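Long-range contacts in 2,5-dihydroxypyridine 5,6-dioxygenase (Pseudomonas putida KT2440, PDB 7CUP), which catalyses the dioxygen-dependent ring cleavage of 2,5-dihydroxypyridine between carbons 5 and 6, using iron(II), to give N-formylmaleamate in aerobic nicotinate degradation: residues L143-L148 with V342-S347; L149-S154 with Y329-A334; D214-F219 with E246-Y251; D250-F255 with C317-P322. All coordinates share one frame; numbering follows the deposited sequence.

Contact 1: residues L143-L148 with V342-S347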
loop_
_atom_site.group_PDB
_atom_site.type_symbol
_atom_site.label_atom_id
_atom_site.label_comp_id
_atom_site.label_asym_id
_atom_site.label_seq_id
_atom_site.Cartn_x
_atom_site.Cartn_y
_atom_site.Cartn_z
ATOM N N LEU A 143 22.919 32.191 18.986
ATOM C CA LEU A 143 22.735 33.666 18.953
ATOM C C LEU A 143 23.929 34.355 19.643
ATOM O O LEU A 143 24.347 35.414 19.136
ATOM C CB LEU A 143 21.442 34.035 19.670
ATOM C CG LEU A 143 20.144 33.638 18.986
ATOM C CD1 LEU A 143 19.013 34.464 19.575
ATOM C CD2 LEU A 143 20.219 33.796 17.472
ATOM N N ALA A 144 24.441 33.794 20.748
ATOM C CA ALA A 144 25.674 34.275 21.423
ATOM C C ALA A 144 26.849 34.252 20.429
ATOM O O ALA A 144 27.617 35.247 20.343
ATOM C CB ALA A 144 25.956 33.458 22.654
ATOM N N ALA A 145 26.987 33.190 19.638
ATOM C CA ALA A 145 28.044 33.109 18.600
ATOM C C ALA A 145 27.776 34.171 17.543
ATOM O O ALA A 145 28.745 34.789 17.054
ATOM C CB ALA A 145 28.108 31.738 17.971
ATOM N N GLU A 146 26.509 34.361 17.195
ATOM C CA GLU A 146 26.099 35.298 16.126
ATOM C C GLU A 146 26.523 36.723 16.506
ATOM O O GLU A 146 26.950 37.443 15.591
ATOM C CB GLU A 146 24.596 35.230 15.865
ATOM C CG GLU A 146 24.126 36.154 14.734
ATOM C CD GLU A 146 22.616 36.339 14.646
ATOM O OE1 GLU A 146 21.944 36.111 15.671
ATOM O OE2 GLU A 146 22.110 36.697 13.556
ATOM N N THR A 147 26.400 37.126 17.773
ATOM C CA THR A 147 26.673 38.531 18.213
ATOM C C THR A 147 28.162 38.853 17.946
ATOM O O THR A 147 28.440 39.971 17.449
ATOM C CB THR A 147 26.200 38.808 19.653
ATOM O OG1 THR A 147 26.954 38.022 20.571
ATOM C CG2 THR A 147 24.730 38.538 19.897
ATOM N N LEU A 148 29.070 37.896 18.185
ATOM C CA LEU A 148 30.510 37.980 17.814
ATOM C C LEU A 148 30.663 38.019 16.296
ATOM O O LEU A 148 31.317 38.931 15.783
ATOM C CB LEU A 148 31.273 36.780 18.387
ATOM C CG LEU A 148 31.941 36.997 19.739
ATOM C CD1 LEU A 148 32.592 35.718 20.229
ATOM C CD2 LEU A 148 32.989 38.105 19.662
ATOM N N VAL A 342 35.829 27.804 22.051
ATOM C CA VAL A 342 36.418 28.520 23.229
ATOM C C VAL A 342 35.688 29.850 23.471
ATOM O O VAL A 342 35.657 30.272 24.618
ATOM C CB VAL A 342 37.943 28.716 23.098
ATOM C CG1 VAL A 342 38.668 27.386 23.224
ATOM C CG2 VAL A 342 38.355 29.433 21.823
ATOM N N ALA A 343 35.090 30.473 22.460
ATOM C CA ALA A 343 34.394 31.764 22.636
ATOM C C ALA A 343 33.273 31.874 21.616
ATOM O O ALA A 343 33.442 31.393 20.502
ATOM C CB ALA A 343 35.374 32.893 22.458
ATOM N N PRO A 344 32.134 32.528 21.948
ATOM C CA PRO A 344 31.862 33.036 23.285
ATOM C C PRO A 344 31.712 31.931 24.325
ATOM O O PRO A 344 31.363 30.803 23.986
ATOM C CB PRO A 344 30.485 33.726 23.219
ATOM C CG PRO A 344 30.163 33.843 21.753
ATOM C CD PRO A 344 31.029 32.829 21.030
ATOM N N GLU A 345 31.915 32.318 25.578
ATOM C CA GLU A 345 31.717 31.432 26.746
ATOM C C GLU A 345 30.271 30.922 26.780
ATOM O O GLU A 345 30.089 29.712 27.045
ATOM C CB GLU A 345 32.052 32.176 28.036
ATOM C CG GLU A 345 32.070 31.260 29.241
ATOM C CD GLU A 345 33.020 30.092 29.056
ATOM O OE1 GLU A 345 32.685 28.976 29.503
ATOM O OE2 GLU A 345 34.089 30.308 28.442
ATOM N N GLU A 346 29.302 31.811 26.526
ATOM C CA GLU A 346 27.834 31.550 26.606
ATOM C C GLU A 346 27.385 30.657 25.432
ATOM O O GLU A 346 26.233 30.218 25.461
ATOM C CB GLU A 346 27.007 32.848 26.584
ATOM C CG GLU A 346 27.495 33.957 27.515
ATOM C CD GLU A 346 28.432 34.964 26.854
ATOM O OE1 GLU A 346 29.539 35.195 27.391
ATOM O OE2 GLU A 346 28.067 35.493 25.781
ATOM N N SER A 347 28.249 30.428 24.433
ATOM C CA SER A 347 27.969 29.608 23.235
ATOM C C SER A 347 28.419 28.156 23.447
ATOM O O SER A 347 28.057 27.303 22.615
ATOM C CB SER A 347 28.625 30.189 22.033
ATOM O OG SER A 347 29.930 29.650 21.888
#

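Contact 2: residues L149-S154 with Y329-A334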
loop_
_atom_site.group_PDB
_atom_site.type_symbol
_atom_site.label_atom_id
_atom_site.label_comp_id
_atom_site.label_asym_id
_atom_site.label_seq_id
_atom_site.Cartn_x
_atom_site.Cartn_y
_atom_site.Cartn_z
ATOM N N LEU A 149 30.102 37.041 15.593
ATOM C CA LEU A 149 30.294 36.927 14.134
ATOM C C LEU A 149 29.884 38.236 13.440
ATOM O O LEU A 149 30.574 38.607 12.498
ATOM C CB LEU A 149 29.492 35.739 13.592
ATOM C CG LEU A 149 29.562 35.588 12.073
ATOM C CD1 LEU A 149 31.009 35.566 11.592
ATOM C CD2 LEU A 149 28.819 34.337 11.613
ATOM N N LYS A 150 28.790 38.886 13.849
ATOM C CA LYS A 150 28.160 39.999 13.071
ATOM C C LYS A 150 29.120 41.192 12.979
ATOM O O LYS A 150 29.199 41.804 11.884
ATOM C CB LYS A 150 26.823 40.433 13.679
ATOM C CG LYS A 150 25.640 39.594 13.223
ATOM C CD LYS A 150 24.398 39.814 14.051
ATOM C CE LYS A 150 23.501 40.874 13.456
ATOM N NZ LYS A 150 22.481 41.321 14.429
ATOM N N GLN A 151 29.840 41.481 14.064
ATOM C CA GLN A 151 30.781 42.633 14.146
ATOM C C GLN A 151 32.190 42.268 13.609
ATOM O O GLN A 151 32.916 43.214 13.241
ATOM C CB GLN A 151 30.754 43.231 15.558
ATOM C CG GLN A 151 31.011 42.260 16.705
ATOM C CD GLN A 151 32.462 41.862 16.839
ATOM O OE1 GLN A 151 33.202 41.776 15.857
ATOM N NE2 GLN A 151 32.878 41.608 18.071
ATOM N N ALA A 152 32.581 40.984 13.517
ATOM C CA ALA A 152 33.931 40.557 13.055
ATOM C C ALA A 152 34.212 41.206 11.702
ATOM O O ALA A 152 33.255 41.407 10.944
ATOM C CB ALA A 152 34.053 39.051 12.952
ATOM N N ARG A 153 35.475 41.524 11.419
ATOM C CA ARG A 153 35.886 42.246 10.181
ATOM C C ARG A 153 36.589 41.275 9.226
ATOM O O ARG A 153 36.586 41.544 7.994
ATOM C CB ARG A 153 36.763 43.450 10.548
ATOM C CG ARG A 153 35.976 44.665 11.021
ATOM C CD ARG A 153 35.153 45.280 9.895
ATOM N NE ARG A 153 35.727 46.488 9.287
ATOM C CZ ARG A 153 36.526 46.541 8.209
ATOM N NH1 ARG A 153 36.915 45.439 7.585
ATOM N NH2 ARG A 153 36.948 47.716 7.765
ATOM N N SER A 154 37.173 40.209 9.785
ATOM C CA SER A 154 37.801 39.076 9.058
ATOM C C SER A 154 37.531 37.759 9.806
ATOM O O SER A 154 37.416 37.778 11.067
ATOM C CB SER A 154 39.277 39.291 8.906
ATOM O OG SER A 154 39.945 38.995 10.127
ATOM N N TYR A 329 39.522 32.076 13.908
ATOM C CA TYR A 329 39.630 33.456 14.452
ATOM C C TYR A 329 38.654 34.398 13.756
ATOM O O TYR A 329 38.511 34.361 12.496
ATOM C CB TYR A 329 41.046 34.011 14.282
ATOM C CG TYR A 329 42.084 33.180 14.969
ATOM C CD1 TYR A 329 42.725 32.150 14.300
ATOM C CD2 TYR A 329 42.399 33.402 16.293
ATOM C CE1 TYR A 329 43.670 31.365 14.934
ATOM C CE2 TYR A 329 43.344 32.627 16.942
ATOM C CZ TYR A 329 43.975 31.607 16.258
ATOM O OH TYR A 329 44.887 30.836 16.901
ATOM N N LEU A 330 38.048 35.247 14.586
ATOM C CA LEU A 330 37.330 36.478 14.187
ATOM C C LEU A 330 38.235 37.670 14.523
ATOM O O LEU A 330 38.543 37.871 15.722
ATOM C CB LEU A 330 36.012 36.542 14.958
ATOM C CG LEU A 330 35.029 35.423 14.631
ATOM C CD1 LEU A 330 33.709 35.645 15.355
ATOM C CD2 LEU A 330 34.827 35.310 13.117
ATOM N N ASP A 331 38.693 38.390 13.500
ATOM C CA ASP A 331 39.841 39.314 13.662
ATOM C C ASP A 331 40.943 38.495 14.348
ATOM O O ASP A 331 41.312 37.447 13.770
ATOM C CB ASP A 331 39.337 40.582 14.342
ATOM C CG ASP A 331 38.175 41.154 13.553
ATOM O OD1 ASP A 331 37.126 41.343 14.135
ATOM O OD2 ASP A 331 38.322 41.337 12.338
ATOM N N ASP A 332 41.423 38.865 15.537
ATOM C CA ASP A 332 42.474 38.040 16.199
ATOM C C ASP A 332 41.922 37.498 17.518
ATOM O O ASP A 332 42.709 37.289 18.441
ATOM C CB ASP A 332 43.815 38.778 16.302
ATOM C CG ASP A 332 43.683 40.240 16.669
ATOM O OD1 ASP A 332 42.787 40.547 17.483
ATOM O OD2 ASP A 332 44.467 41.056 16.125
ATOM N N LYS A 333 40.618 37.228 17.559
ATOM C CA LYS A 333 39.929 36.526 18.668
ATOM C C LYS A 333 39.515 35.133 18.177
ATOM O O LYS A 333 38.693 35.042 17.237
ATOM C CB LYS A 333 38.729 37.354 19.135
ATOM C CG LYS A 333 37.891 36.733 20.248
ATOM C CD LYS A 333 38.641 36.508 21.558
ATOM C CE LYS A 333 37.742 36.074 22.698
ATOM N NZ LYS A 333 36.517 36.909 22.772
ATOM N N ALA A 334 40.075 34.099 18.801
ATOM C CA ALA A 334 39.803 32.670 18.533
ATOM C C ALA A 334 38.402 32.333 19.035
ATOM O O ALA A 334 38.115 32.662 20.209
ATOM C CB ALA A 334 40.821 31.800 19.221
HETATM O O HOH W 1 41.559 37.142 11.022
#

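Contact 3: residues D214-F219 with E246-Y251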
loop_
_atom_site.group_PDB
_atom_site.type_symbol
_atom_site.label_atom_id
_atom_site.label_comp_id
_atom_site.label_asym_id
_atom_site.label_seq_id
_atom_site.Cartn_x
_atom_site.Cartn_y
_atom_site.Cartn_z
ATOM N N ASP A 214 38.616 14.287 7.031
ATOM C CA ASP A 214 37.703 15.415 6.742
ATOM C C ASP A 214 36.706 14.958 5.683
ATOM O O ASP A 214 36.909 13.894 5.095
ATOM C CB ASP A 214 38.466 16.688 6.402
ATOM C CG ASP A 214 39.094 17.320 7.636
ATOM O OD1 ASP A 214 38.546 17.103 8.733
ATOM O OD2 ASP A 214 40.120 18.031 7.490
ATOM N N ILE A 215 35.654 15.736 5.455
ATOM C CA ILE A 215 34.458 15.233 4.718
ATOM C C ILE A 215 34.143 16.153 3.538
ATOM O O ILE A 215 34.230 17.385 3.688
ATOM C CB ILE A 215 33.277 15.088 5.702
ATOM C CG1 ILE A 215 33.628 14.087 6.804
ATOM C CG2 ILE A 215 31.992 14.710 4.979
ATOM C CD1 ILE A 215 32.522 13.847 7.815
ATOM N N ILE A 216 33.701 15.565 2.434
ATOM C CA ILE A 216 33.025 16.314 1.347
ATOM C C ILE A 216 31.570 15.857 1.236
ATOM O O ILE A 216 31.353 14.654 1.111
ATOM C CB ILE A 216 33.767 16.192 0.016
ATOM C CG1 ILE A 216 35.238 16.576 0.172
ATOM C CG2 ILE A 216 33.047 17.052 -1.000
ATOM C CD1 ILE A 216 36.053 16.272 -1.022
ATOM N N LEU A 217 30.633 16.814 1.290
ATOM C CA LEU A 217 29.200 16.600 0.986
ATOM C C LEU A 217 28.919 17.232 -0.377
ATOM O O LEU A 217 29.370 18.341 -0.612
ATOM C CB LEU A 217 28.399 17.251 2.117
ATOM C CG LEU A 217 28.753 16.792 3.529
ATOM C CD1 LEU A 217 27.938 17.547 4.546
ATOM C CD2 LEU A 217 28.528 15.295 3.699
ATOM N N PRO A 218 28.171 16.601 -1.308
ATOM C CA PRO A 218 27.432 15.349 -1.059
ATOM C C PRO A 218 28.121 13.988 -1.294
ATOM O O PRO A 218 27.408 13.015 -1.317
ATOM C CB PRO A 218 26.286 15.450 -2.082
ATOM C CG PRO A 218 26.935 16.129 -3.260
ATOM C CD PRO A 218 27.918 17.126 -2.665
ATOM N N PHE A 219 29.449 13.908 -1.394
ATOM C CA PHE A 219 30.143 12.616 -1.623
ATOM C C PHE A 219 29.965 11.724 -0.387
ATOM O O PHE A 219 29.942 10.506 -0.533
ATOM C CB PHE A 219 31.636 12.762 -1.937
ATOM C CG PHE A 219 32.020 13.707 -3.055
ATOM C CD1 PHE A 219 31.094 14.158 -3.978
ATOM C CD2 PHE A 219 33.329 14.162 -3.165
ATOM C CE1 PHE A 219 31.467 15.037 -4.986
ATOM C CE2 PHE A 219 33.705 15.030 -4.185
ATOM C CZ PHE A 219 32.761 15.493 -5.072
ATOM N N GLU A 246 41.687 13.968 -7.582
ATOM C CA GLU A 246 41.308 13.726 -8.994
ATOM C C GLU A 246 39.778 13.584 -9.101
ATOM O O GLU A 246 39.189 14.082 -10.072
ATOM C CB GLU A 246 41.961 12.444 -9.490
ATOM C CG GLU A 246 41.701 12.176 -10.954
ATOM C CD GLU A 246 42.311 10.857 -11.363
ATOM O OE1 GLU A 246 42.113 10.449 -12.500
ATOM O OE2 GLU A 246 42.988 10.239 -10.527
ATOM N N TYR A 247 39.161 12.887 -8.152
ATOM C CA TYR A 247 37.691 12.670 -8.130
ATOM C C TYR A 247 37.007 14.026 -7.961
ATOM O O TYR A 247 36.062 14.301 -8.713
ATOM C CB TYR A 247 37.286 11.670 -7.046
ATOM C CG TYR A 247 35.806 11.380 -6.971
ATOM C CD1 TYR A 247 34.939 12.240 -6.325
ATOM C CD2 TYR A 247 35.267 10.232 -7.518
ATOM C CE1 TYR A 247 33.579 11.985 -6.234
ATOM C CE2 TYR A 247 33.914 9.946 -7.405
ATOM C CZ TYR A 247 33.062 10.831 -6.770
ATOM O OH TYR A 247 31.721 10.611 -6.690
ATOM N N LEU A 248 37.473 14.847 -7.016
ATOM C CA LEU A 248 36.902 16.200 -6.782
ATOM C C LEU A 248 37.072 17.018 -8.059
ATOM O O LEU A 248 36.086 17.643 -8.490
ATOM C CB LEU A 248 37.579 16.875 -5.592
ATOM C CG LEU A 248 37.032 18.252 -5.229
ATOM C CD1 LEU A 248 35.502 18.249 -5.095
ATOM C CD2 LEU A 248 37.698 18.794 -3.973
ATOM N N ARG A 249 38.260 17.011 -8.669
ATOM C CA ARG A 249 38.501 17.856 -9.870
ATOM C C ARG A 249 37.561 17.414 -10.997
ATOM O O ARG A 249 37.006 18.269 -11.680
ATOM C CB ARG A 249 39.949 17.788 -10.371
ATOM C CG ARG A 249 40.963 18.625 -9.611
ATOM C CD ARG A 249 42.310 18.608 -10.355
ATOM N NE ARG A 249 42.870 17.262 -10.558
ATOM C CZ ARG A 249 43.658 16.621 -9.701
ATOM N NH1 ARG A 249 44.008 17.163 -8.546
ATOM N NH2 ARG A 249 44.109 15.420 -10.006
ATOM N N ASP A 250 37.402 16.116 -11.200
ATOM C CA ASP A 250 36.552 15.574 -12.282
ATOM C C ASP A 250 35.086 15.935 -12.013
ATOM O O ASP A 250 34.331 16.201 -12.980
ATOM C CB ASP A 250 36.772 14.071 -12.401
ATOM C CG ASP A 250 36.267 13.439 -13.678
ATOM O OD1 ASP A 250 37.067 13.259 -14.605
ATOM O OD2 ASP A 250 35.086 13.116 -13.727
ATOM N N TYR A 251 34.659 15.904 -10.754
ATOM C CA TYR A 251 33.254 16.202 -10.401
ATOM C C TYR A 251 32.969 17.657 -10.744
ATOM O O TYR A 251 32.000 17.953 -11.442
ATOM C CB TYR A 251 32.991 15.945 -8.923
ATOM C CG TYR A 251 31.570 16.231 -8.512
ATOM C CD1 TYR A 251 30.548 15.349 -8.838
ATOM C CD2 TYR A 251 31.238 17.385 -7.821
ATOM C CE1 TYR A 251 29.240 15.596 -8.444
ATOM C CE2 TYR A 251 29.939 17.646 -7.413
ATOM C CZ TYR A 251 28.939 16.745 -7.727
ATOM O OH TYR A 251 27.648 16.999 -7.378
#

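Contact 4: residues D250-F255 with C317-P322. With FE (Fe (III) ion), chain G.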
loop_
_atom_site.group_PDB
_atom_site.type_symbol
_atom_site.label_atom_id
_atom_site.label_comp_id
_atom_site.label_asym_id
_atom_site.label_seq_id
_atom_site.Cartn_x
_atom_site.Cartn_y
_atom_site.Cartn_z
ATOM N N ASP A 250 37.402 16.116 -11.200
ATOM C CA ASP A 250 36.552 15.574 -12.282
ATOM C C ASP A 250 35.086 15.935 -12.013
ATOM O O ASP A 250 34.331 16.201 -12.980
ATOM C CB ASP A 250 36.772 14.071 -12.401
ATOM C CG ASP A 250 36.267 13.439 -13.678
ATOM O OD1 ASP A 250 37.067 13.259 -14.605
ATOM O OD2 ASP A 250 35.086 13.116 -13.727
ATOM N N TYR A 251 34.659 15.904 -10.754
ATOM C CA TYR A 251 33.254 16.202 -10.401
ATOM C C TYR A 251 32.969 17.657 -10.744
ATOM O O TYR A 251 32.000 17.953 -11.442
ATOM C CB TYR A 251 32.991 15.945 -8.923
ATOM C CG TYR A 251 31.570 16.231 -8.512
ATOM C CD1 TYR A 251 30.548 15.349 -8.838
ATOM C CD2 TYR A 251 31.238 17.385 -7.821
ATOM C CE1 TYR A 251 29.240 15.596 -8.444
ATOM C CE2 TYR A 251 29.939 17.646 -7.413
ATOM C CZ TYR A 251 28.939 16.745 -7.727
ATOM O OH TYR A 251 27.648 16.999 -7.378
ATOM N N MET A 252 33.804 18.550 -10.221
ATOM C CA MET A 252 33.661 20.011 -10.409
ATOM C C MET A 252 33.741 20.381 -11.899
ATOM O O MET A 252 32.947 21.248 -12.310
ATOM C CB MET A 252 34.706 20.749 -9.583
ATOM C CG MET A 252 34.506 20.513 -8.114
ATOM S SD MET A 252 35.440 21.538 -7.003
ATOM C CE MET A 252 34.471 23.045 -7.071
ATOM N N LYS A 253 34.584 19.745 -12.715
ATOM C CA LYS A 253 34.711 20.168 -14.136
ATOM C C LYS A 253 33.484 19.679 -14.922
ATOM O O LYS A 253 33.186 20.263 -15.966
ATOM C CB LYS A 253 36.051 19.745 -14.757
ATOM C CG LYS A 253 36.272 18.258 -14.984
ATOM C CD LYS A 253 35.477 17.624 -16.145
ATOM C CE LYS A 253 35.348 16.109 -16.037
ATOM N NZ LYS A 253 33.943 15.633 -16.089
ATOM N N TYR A 254 32.764 18.676 -14.411
ATOM C CA TYR A 254 31.553 18.104 -15.042
ATOM C C TYR A 254 30.586 19.220 -15.420
ATOM O O TYR A 254 29.916 19.159 -16.470
ATOM C CB TYR A 254 30.866 17.135 -14.082
ATOM C CG TYR A 254 29.485 16.684 -14.479
ATOM C CD1 TYR A 254 29.281 15.896 -15.582
ATOM C CD2 TYR A 254 28.376 17.058 -13.736
ATOM C CE1 TYR A 254 28.013 15.457 -15.934
ATOM C CE2 TYR A 254 27.107 16.616 -14.054
ATOM C CZ TYR A 254 26.922 15.818 -15.165
ATOM O OH TYR A 254 25.672 15.378 -15.479
ATOM N N PHE A 255 30.508 20.232 -14.583
ATOM C CA PHE A 255 29.482 21.296 -14.699
ATOM C C PHE A 255 29.927 22.325 -15.736
ATOM O O PHE A 255 29.122 23.155 -16.082
ATOM C CB PHE A 255 29.256 21.947 -13.335
ATOM C CG PHE A 255 28.644 20.992 -12.344
ATOM C CD1 PHE A 255 27.267 20.861 -12.250
ATOM C CD2 PHE A 255 29.446 20.194 -11.541
ATOM C CE1 PHE A 255 26.708 19.980 -11.335
ATOM C CE2 PHE A 255 28.879 19.304 -10.633
ATOM C CZ PHE A 255 27.512 19.185 -10.544
ATOM N N CYS A 317 26.385 23.597 -9.071
ATOM C CA CYS A 317 27.374 22.751 -8.351
ATOM C C CYS A 317 27.619 23.296 -6.936
ATOM O O CYS A 317 28.142 24.401 -6.798
ATOM C CB CYS A 317 28.670 22.668 -9.132
ATOM S SG CYS A 317 29.891 21.579 -8.366
ATOM N N HIS A 318 27.289 22.510 -5.911
ATOM C CA HIS A 318 27.352 22.926 -4.493
ATOM C C HIS A 318 28.054 21.858 -3.643
ATOM O O HIS A 318 27.581 20.692 -3.608
ATOM C CB HIS A 318 25.933 23.201 -4.012
ATOM C CG HIS A 318 25.880 23.423 -2.546
ATOM N ND1 HIS A 318 25.285 22.529 -1.691
ATOM C CD2 HIS A 318 26.415 24.394 -1.789
ATOM C CE1 HIS A 318 25.426 22.946 -0.457
ATOM N NE2 HIS A 318 26.105 24.089 -0.495
ATOM N N LEU A 319 29.122 22.242 -2.939
ATOM C CA LEU A 319 29.818 21.370 -1.950
ATOM C C LEU A 319 29.792 22.023 -0.572
ATOM O O LEU A 319 29.903 23.261 -0.496
ATOM C CB LEU A 319 31.262 21.124 -2.389
ATOM C CG LEU A 319 31.429 20.551 -3.791
ATOM C CD1 LEU A 319 32.912 20.417 -4.113
ATOM C CD2 LEU A 319 30.723 19.206 -3.949
ATOM N N ASP A 320 29.555 21.211 0.461
ATOM C CA ASP A 320 29.727 21.540 1.895
ATOM C C ASP A 320 30.874 20.687 2.393
ATOM O O ASP A 320 30.852 19.445 2.170
ATOM C CB ASP A 320 28.454 21.316 2.705
ATOM C CG ASP A 320 27.440 22.421 2.484
ATOM O OD1 ASP A 320 27.866 23.502 2.098
ATOM O OD2 ASP A 320 26.241 22.172 2.657
ATOM N N ILE A 321 31.841 21.329 3.036
ATOM C CA ILE A 321 33.105 20.670 3.462
ATOM C C ILE A 321 33.420 21.094 4.888
ATOM O O ILE A 321 33.895 22.203 5.101
ATOM C CB ILE A 321 34.247 21.030 2.502
ATOM C CG1 ILE A 321 33.899 20.631 1.072
ATOM C CG2 ILE A 321 35.537 20.404 2.993
ATOM C CD1 ILE A 321 34.899 21.093 0.021
ATOM N N PRO A 322 33.176 20.224 5.889
ATOM C CA PRO A 322 33.610 20.457 7.265
ATOM C C PRO A 322 35.032 19.945 7.539
ATOM O O PRO A 322 35.372 18.869 7.115
ATOM C CB PRO A 322 32.621 19.656 8.121
ATOM C CG PRO A 322 32.053 18.594 7.181
ATOM C CD PRO A 322 32.396 18.983 5.764
HETATM FE FE FE G . 26.769 25.314 1.203
HETATM O O HOH W 2 27.167 19.172 -6.116
HETATM O O HOH W 3 24.818 24.588 2.216
HETATM O O HOH W 4 25.905 26.913 -0.288
#

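Contact 1: residues L143-L148 with V342-S347
Pro344 carries this contact, its ring set against one flank of the helical residues Ala144, Ala145 and Leu148. Leu148 CD1 touches every atom of the ring from CB to CD, and CG and CD each add a second partner. CB lies at the margin, 4.2 Å from Leu148 CD1. Pro344 CG goes deepest, standing 3.2 Å from the backbone oxygen Ala144 O. CD returns toward the chain, with the same methyl, Leu148 CD1, at 3.4 Å and Ala145 CA at 3.9 Å. The leucine and the proline reach toward each other tip to tip, and the CD1 contacts with CG and CD are both tighter than usual van der Waals distances. Leu148 also departs from a staggered conformation (chi1 -94°), so the fit appears somewhat strained. A cis peptide bond before Pro344 belongs to the turn that offers the ring to the helix. Beside the proline, Ala144 CB packs on Glu346 CB at 4.1 Å, and Ser347 CB faces the amide of Ala145. Some polar bonds stay within the segments: Thr147 OG1 donates to Ala144 O, while Pro344 O accepts from both Ser347 N and Ser347 OG, the latter at 2.8 Å. Helix 136-151 thus rests on the C-terminal loop that follows strand 340-341. Arg140 and Arg141, earlier on that helix, bond to the carbonyl oxygens of Glu346 and Ser347, Leu148 reaches Val335 on strand 333-337, and Ala145 and Ser347 share Leu270 as a neighbour.

Contact 2: residues L149-S154 with Y329-A334
Ser154 and Asp331 bring their backbones to a CA separation of 5.0 Å, where strand 154-158 starts antiparallel to strand 327-330 and Asp331 N donates a nearly straight bond to Ser154 O (2.8 Å, 168°). Asp331 and Asp332 form the two-residue turn of a hairpin, closed by reciprocal backbone bonds between Leu330 and Lys333, and the phi/psi of Asp331 (50°/-120°) is close to that of a type II' turn. The Asp331 carboxylate grips the backbone of residues 153-154: both oxygens receive Arg153 N through their syn lone pairs, OD1 at 3.2 Å and OD2 at 3.0 Å. Ser154 N adds a weak bond to OD2, and a water links Ser154 OG to Asp331 O. Beneath this polar edge, Ala152 CB packs on Leu330 CB at 3.8 Å. The Leu149 and Leu330 side chains cross at about a right angle, CD1 to CD2 at 4.1 Å. An alanine in place of Asp331 would probably leave the Arg153 amide without this acceptor and the exit from helix 136-151 less firmly fixed. Since the Arg153 guanidinium stays 6.4 Å away, NH1 to Asp331 OD2, the carboxylate serves chiefly as a backbone acceptor, its charge probably eased by the two amides.

Contact 3: residues D214-F219 with E246-Y251
Phe219 takes part in two T-shaped stacks in different roles, offering its face to Tyr247 and its edge to Tyr251. Both pairs have their planes at 84°. Tyr247 turns its edge to the ring, so that CE1 stands 3.6 Å above the Phe219 plane, over its centre. In the other pair the phenylalanine is the probe: Phe219 CE1 lies 3.6 Å above the Tyr251 ring, again over the centre. The centroids are 4.9 Å apart for the rings of Phe219 and Tyr247, and 5.0 Å for those of Phe219 and Tyr251. The tyrosines sit one helical turn apart and so share a flank of helix 243-253; in each, CG is anti to the backbone N. Together the three rings make an aromatic cluster that joins this helix to the turn after the short strand 215-216, a turn that includes the cis peptide before Pro218. The face of Phe219 turned away from Tyr247 is covered from its own segment by Ile216 CG2, offset toward the rim, so the ring is sandwiched. Leu248 closes a further side obliquely, with CD1 at 3.8 Å from Phe219 CE2, and its other methyl, CD2, meets Ile216 CD1 at 4.2 Å. The subunit boundary runs close by: Tyr247 OH is hydrogen-bonded to Thr277 O of the second subunit, whose Leu281 packs on both Phe219 and Tyr251. Toward the metal, Pro218 CG approaches Tyr251 OH at 4.3 Å, and the proline side chain is about 9 Å from the bound iron.

Contact 4: residues D250-F255 with C317-P322
Phe255 holds CG anti to its carbonyl carbon (chi1 -66°) and Cys317 holds SG anti to its backbone N (chi1 -177°), which set Phe255 CG and Cys317 SG on the sides where the two side chains meet. Cys317 CB makes a CH-pi contact, 3.5 Å from the ring centroid of Phe255 and only 11° off the normal. The sulfur leans toward the rim, with SG 3.4 Å from Phe255 CE2, a sulfur-aromatic contact of oblique approach; SG also lies obliquely beside Tyr251. The other face of Phe255 is covered by Tyr254 CD2. An alanine at Phe255 would probably open a gap between Cys317 and Tyr254 and leave the cysteine sulfur free of its closest aromatic neighbour. Leu319 divides its methyls, CD2 lying 3.9 Å from Tyr251 CE2 and CD1 4.0 Å from Met252 SD. A water accepts from Tyr251 OH at 2.6 Å and donates to His318 O, bridging the helix and the metal-binding segment. His318 and Asp320 turn to the iron instead, which His318 NE2 binds at 2.2 Å and Asp320 OD1 at 2.3 Å. Two waters, His265 and Ser302 complete six ligands, and one of those waters donates to Asp320 OD2. Strand 319-323 turns Leu319 to helix 243-253 and Asp320 to the iron; it is the outermost strand, within this chain, of an antiparallel sheet, next to strand 299-303.

In the fold
The four contacts form two neighbouring pairs. Contacts 1 and 2 share helix 136-151, touch each other and are only partly buried; contacts 3 and 4 share helix 243-253, have centres 6 Å apart and are buried, with the second subunit against both. Leu217 N and Asp320 O, probably hydrogen-bonded, tie the last two together. Chemistry follows place: contact 1 is proline and small apolar packing, contact 2 joins carboxylate-to-amide bonding with a leucine patch, contact 3 is aromatic, and contact 4 pairs sulfur-aromatic packing with iron ligation. Along the chain contact 2 nests inside contact 1, and both enclose the iron-side pair.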